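Long-range contacts in acyl-coenzyme A oxidase (Caenorhabditis elegans, PDB 5K3H), which catalyses the first step of peroxisomal beta-oxidation, using FAD and oxygen to desaturate acyl-CoAs to (2E)-enoyl-CoAs with release of hydrogen peroxide: residues P230-I234 with N256-I260; A313-S317 with A408-H412. All blocks are in the same frame, centred on the assembly; numbering follows the deposited sequence.

Interaction 1 (P230-I234 with N256-I260); sequences PLPGI and NNYRI
The ring of Y258 is clasped by a tight turn: I234 puts a methyl squarely over one face, while the carbonyl of P232 meets the ring edge-on. I234 CD1 stands 3.5 Å from the ring centroid and 8° off its normal, a well-centred CH-pi contact. Its chi2 of -67° folds CD1 over the ring, and CG1 lies over the same face, 3.4 Å from Y258 CE1. At the edge, P232 O lies in the ring plane, 3.1 Å from Y258 CD1. L231 CD1 packs 3.2 Å from Y258 OH; the hydroxyl makes a weak hydrogen bond to P221 O. Y258 has CG anti to its own backbone N (chi1 -174°), which carries the ring across to the turn. The turn is type II, from L231 to I234, closed by I234 N to L231 O at 3.0 Å. G233 takes its third position with positive phi, where a beta carbon would be jammed against the P232 carbonyl and tight against N256 O. From there G233 O accepts from N256 N at 2.9 Å, continuing the antiparallel pairing of strands 234-238 and 251-255. Beyond it, N257 and Y258 both face L178 of strand 175-179, so strand 258-261 begins in a G1 beta bulge. The turn and the bulge lie at two successive crossings between the mixed sheet and the three-stranded sheet of the beta domain of the acyl-CoA oxidase and dehydrogenase fold.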
loop_
_atom_site.group_PDB
_atom_site.type_symbol
_atom_site.label_atom_id
_atom_site.label_comp_id
_atom_site.label_asym_id
_atom_site.label_seq_id
_atom_site.Cartn_x
_atom_site.Cartn_y
_atom_site.Cartn_z
ATOM N N PRO B 230 33.607 9.508 13.548
ATOM C CA PRO B 230 33.324 10.753 12.814
ATOM C C PRO B 230 34.438 11.773 12.987
ATOM O O PRO B 230 34.863 12.048 14.107
ATOM C CB PRO B 230 32.016 11.244 13.449
ATOM C CG PRO B 230 31.373 10.005 14.004
ATOM C CD PRO B 230 32.493 9.095 14.416
ATOM N N LEU B 231 34.868 12.383 11.874
ATOM C CA LEU B 231 35.912 13.404 11.905
ATOM C C LEU B 231 35.423 14.678 12.609
ATOM O O LEU B 231 34.219 14.909 12.726
ATOM C CB LEU B 231 36.390 13.724 10.486
ATOM C CG LEU B 231 37.130 12.584 9.773
ATOM C CD1 LEU B 231 37.463 12.906 8.324
ATOM C CD2 LEU B 231 38.396 12.213 10.542
ATOM N N PRO B 232 36.341 15.501 13.135
ATOM C CA PRO B 232 35.904 16.682 13.900
ATOM C C PRO B 232 35.041 17.623 13.072
ATOM O O PRO B 232 35.349 17.932 11.921
ATOM C CB PRO B 232 37.225 17.338 14.330
ATOM C CG PRO B 232 38.192 16.241 14.335
ATOM C CD PRO B 232 37.810 15.357 13.181
ATOM N N GLY B 233 33.945 18.072 13.673
ATOM C CA GLY B 233 33.004 18.932 12.998
ATOM C C GLY B 233 31.931 18.198 12.239
ATOM O O GLY B 233 31.111 18.854 11.577
ATOM N N ILE B 234 31.932 16.864 12.286
ATOM C CA ILE B 234 30.983 16.025 11.562
ATOM C C ILE B 234 29.971 15.454 12.545
ATOM O O ILE B 234 30.338 14.675 13.436
ATOM C CB ILE B 234 31.700 14.895 10.818
ATOM C CG1 ILE B 234 32.617 15.497 9.750
ATOM C CG2 ILE B 234 30.708 13.898 10.261
ATOM C CD1 ILE B 234 31.898 16.180 8.627
ATOM N N ASN B 256 30.072 21.531 11.135
ATOM C CA ASN B 256 30.379 22.714 11.953
ATOM C C ASN B 256 31.667 23.325 11.408
ATOM O O ASN B 256 32.763 22.983 11.850
ATOM C CB ASN B 256 30.514 22.342 13.433
ATOM C CG ASN B 256 30.684 23.558 14.336
ATOM O OD1 ASN B 256 30.449 24.702 13.920
ATOM N ND2 ASN B 256 31.039 23.306 15.613
ATOM N N ASN B 257 31.520 24.224 10.436
ATOM C CA ASN B 257 32.639 24.904 9.775
ATOM C C ASN B 257 33.752 23.908 9.413
ATOM O O ASN B 257 34.904 24.028 9.846
ATOM C CB ASN B 257 33.152 26.063 10.641
ATOM C CG ASN B 257 32.152 27.228 10.709
ATOM O OD1 ASN B 257 31.720 27.763 9.669
ATOM N ND2 ASN B 257 31.765 27.619 11.935
ATOM N N TYR B 258 33.373 22.899 8.614
ATOM C CA TYR B 258 34.230 21.761 8.281
ATOM C C TYR B 258 35.038 22.051 7.022
ATOM O O TYR B 258 34.463 22.266 5.952
ATOM C CB TYR B 258 33.364 20.517 8.086
ATOM C CG TYR B 258 34.092 19.208 7.871
ATOM C CD1 TYR B 258 34.661 18.516 8.929
ATOM C CD2 TYR B 258 34.184 18.659 6.600
ATOM C CE1 TYR B 258 35.312 17.303 8.723
ATOM C CE2 TYR B 258 34.826 17.462 6.376
ATOM C CZ TYR B 258 35.388 16.784 7.437
ATOM O OH TYR B 258 36.025 15.585 7.195
ATOM N N ARG B 259 36.369 21.981 7.135
ATOM C CA ARG B 259 37.285 22.459 6.101
ATOM C C ARG B 259 37.825 21.327 5.230
ATOM O O ARG B 259 38.322 20.317 5.744
ATOM C CB ARG B 259 38.448 23.214 6.741
ATOM C CG ARG B 259 38.022 24.518 7.372
ATOM C CD ARG B 259 39.181 25.328 7.969
ATOM N NE ARG B 259 38.685 26.654 8.315
ATOM C CZ ARG B 259 38.890 27.753 7.592
ATOM N NH1 ARG B 259 39.629 27.718 6.485
ATOM N NH2 ARG B 259 38.354 28.898 7.994
ATOM N N ILE B 260 37.736 21.513 3.911
ATOM C CA ILE B 260 38.276 20.583 2.917
ATOM C C ILE B 260 39.093 21.386 1.902
ATOM O O ILE B 260 38.842 22.597 1.715
ATOM C CB ILE B 260 37.162 19.751 2.246
ATOM C CG1 ILE B 260 36.190 20.633 1.461
ATOM C CG2 ILE B 260 36.395 18.930 3.272
ATOM C CD1 ILE B 260 35.095 19.851 0.759
#

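Interaction 2 (A313-S317 with A408-H412); sequences ATRYS and ACGGH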
loop_
_atom_site.group_PDB
_atom_site.type_symbol
_atom_site.label_atom_id
_atom_site.label_comp_id
_atom_site.label_asym_id
_atom_site.label_seq_id
_atom_site.Cartn_x
_atom_site.Cartn_y
_atom_site.Cartn_z
ATOM N N ALA B 313 1.753 -14.161 -6.609
ATOM C CA ALA B 313 0.305 -14.218 -6.553
ATOM C C ALA B 313 -0.276 -15.162 -7.600
ATOM O O ALA B 313 -1.317 -15.777 -7.353
ATOM C CB ALA B 313 -0.269 -12.816 -6.715
ATOM N N THR B 314 0.349 -15.278 -8.779
ATOM C CA THR B 314 -0.236 -16.118 -9.819
ATOM C C THR B 314 0.082 -17.597 -9.587
ATOM O O THR B 314 -0.786 -18.461 -9.792
ATOM C CB THR B 314 0.242 -15.664 -11.207
ATOM O OG1 THR B 314 0.065 -14.232 -11.354
ATOM C CG2 THR B 314 -0.515 -16.404 -12.314
ATOM N N ARG B 315 1.297 -17.917 -9.129
ATOM C CA ARG B 315 1.577 -19.290 -8.700
ATOM C C ARG B 315 0.629 -19.731 -7.579
ATOM O O ARG B 315 0.024 -20.807 -7.654
ATOM C CB ARG B 315 3.041 -19.405 -8.264
ATOM C CG ARG B 315 4.009 -19.452 -9.436
ATOM C CD ARG B 315 5.430 -19.239 -8.975
ATOM N NE ARG B 315 6.361 -19.372 -10.088
ATOM C CZ ARG B 315 7.681 -19.288 -9.979
ATOM N NH1 ARG B 315 8.248 -19.062 -8.806
ATOM N NH2 ARG B 315 8.429 -19.439 -11.051
ATOM N N TYR B 316 0.492 -18.907 -6.532
ATOM C CA TYR B 316 -0.416 -19.223 -5.430
ATOM C C TYR B 316 -1.856 -19.372 -5.911
ATOM O O TYR B 316 -2.584 -20.246 -5.431
ATOM C CB TYR B 316 -0.311 -18.153 -4.341
ATOM C CG TYR B 316 -1.233 -18.392 -3.169
ATOM C CD1 TYR B 316 -0.994 -19.416 -2.268
ATOM C CD2 TYR B 316 -2.346 -17.603 -2.975
ATOM C CE1 TYR B 316 -1.864 -19.656 -1.204
ATOM C CE2 TYR B 316 -3.204 -17.822 -1.919
ATOM C CZ TYR B 316 -2.965 -18.842 -1.035
ATOM O OH TYR B 316 -3.830 -19.049 0.018
ATOM N N SER B 317 -2.287 -18.544 -6.874
ATOM C CA SER B 317 -3.643 -18.681 -7.404
ATOM C C SER B 317 -3.831 -20.001 -8.138
ATOM O O SER B 317 -4.955 -20.518 -8.192
ATOM C CB SER B 317 -3.973 -17.537 -8.367
ATOM O OG SER B 317 -4.021 -16.269 -7.725
ATOM N N ALA B 408 -4.772 -10.453 -4.020
ATOM C CA ALA B 408 -5.115 -11.695 -4.703
ATOM C C ALA B 408 -4.698 -12.938 -3.917
ATOM O O ALA B 408 -5.156 -14.046 -4.237
ATOM C CB ALA B 408 -4.476 -11.722 -6.088
ATOM N N CYS B 409 -3.808 -12.790 -2.937
ATOM C CA CYS B 409 -3.345 -13.893 -2.101
ATOM C C CYS B 409 -4.207 -14.144 -0.863
ATOM O O CYS B 409 -3.961 -15.126 -0.155
ATOM C CB CYS B 409 -1.893 -13.645 -1.680
ATOM S SG CYS B 409 -0.708 -13.816 -3.043
ATOM N N GLY B 410 -5.231 -13.316 -0.605
ATOM C CA GLY B 410 -6.113 -13.557 0.520
ATOM C C GLY B 410 -5.409 -13.400 1.858
ATOM O O GLY B 410 -4.407 -12.695 1.988
ATOM N N GLY B 411 -5.960 -14.082 2.867
ATOM C CA GLY B 411 -5.404 -13.990 4.212
ATOM C C GLY B 411 -3.924 -14.322 4.282
ATOM O O GLY B 411 -3.160 -13.646 4.976
ATOM N N HIS B 412 -3.491 -15.350 3.540
ATOM C CA HIS B 412 -2.083 -15.739 3.547
ATOM C C HIS B 412 -1.153 -14.646 3.040
ATOM O O HIS B 412 0.016 -14.600 3.439
ATOM C CB HIS B 412 -1.893 -16.989 2.711
ATOM C CG HIS B 412 -2.295 -18.229 3.422
ATOM N ND1 HIS B 412 -2.947 -19.272 2.796
ATOM C CD2 HIS B 412 -2.134 -18.600 4.712
ATOM C CE1 HIS B 412 -3.167 -20.237 3.673
ATOM N NE2 HIS B 412 -2.688 -19.851 4.845
HETATM O O HOH W 1 -5.183 -17.237 0.944
#
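A313 presents backbone and methyl to C409: SG comes within 3.7 Å of A313 CA, while A313 CB touches the methyl of A408. One turn on, Y316 carries the polar part. With CG anti to the backbone N (chi1 179°), its ring extends past C409, whose carbonyl O lies 3.3 Å from Y316 CE2 and whose sulfur sits oblique to the ring. The phenol meets the edge of the H412 imidazole, the side chains crossing at about a right angle. H412 ND1 donates to Y316 OH over 2.9 Å, nearly straight at 171° and close to the imidazole plane. A water donates to C409 O at 2.7 Å and lies close to the same hydroxyl. A phenylalanine in place of Y316 would probably leave H412 ND1 without its acceptor and the imidazole freer to turn. S317 turns its OG back to A313 O (2.8 Å), which takes S317 N from the opposite face; Q340, an FAD-binding residue, joins S317 OG to A408 O through its NE2. Helix 382-408 ends here, G410 leaving it with positive phi, in the helical C-alpha domain of the acyl-CoA oxidase fold; G411 probably contributes to the FAD site. H412 rests on Y637 and L640 of helix 636-645, and W188 and W189 of the second subunit bring their rings against it, so this junction of helix 300-319 with the loop reaches the dimer interface.

How the interactions relate
Interaction 1 is a surface contact in the beta domain, interaction 2 a buried one among helices; they share no strand or helix, lie on opposite sides of the chain's centre, and their centres are about 52 Å apart. Each turns on a tyrosine, used differently: in 230-234 with 256-260 the ring itself is gripped by aliphatic groups and a carbonyl, while in 313-317 with 408-412 the hydroxyl takes the side-chain hydrogen bond. A backbone bond joins the first pair of segments, whereas the second has no direct backbone bond. Only interaction 2 includes an FAD-site residue, G411, assigned by similarity; in interaction 1 the side chain of I234 is about 10 Å from that of A150, an FAD-binding residue.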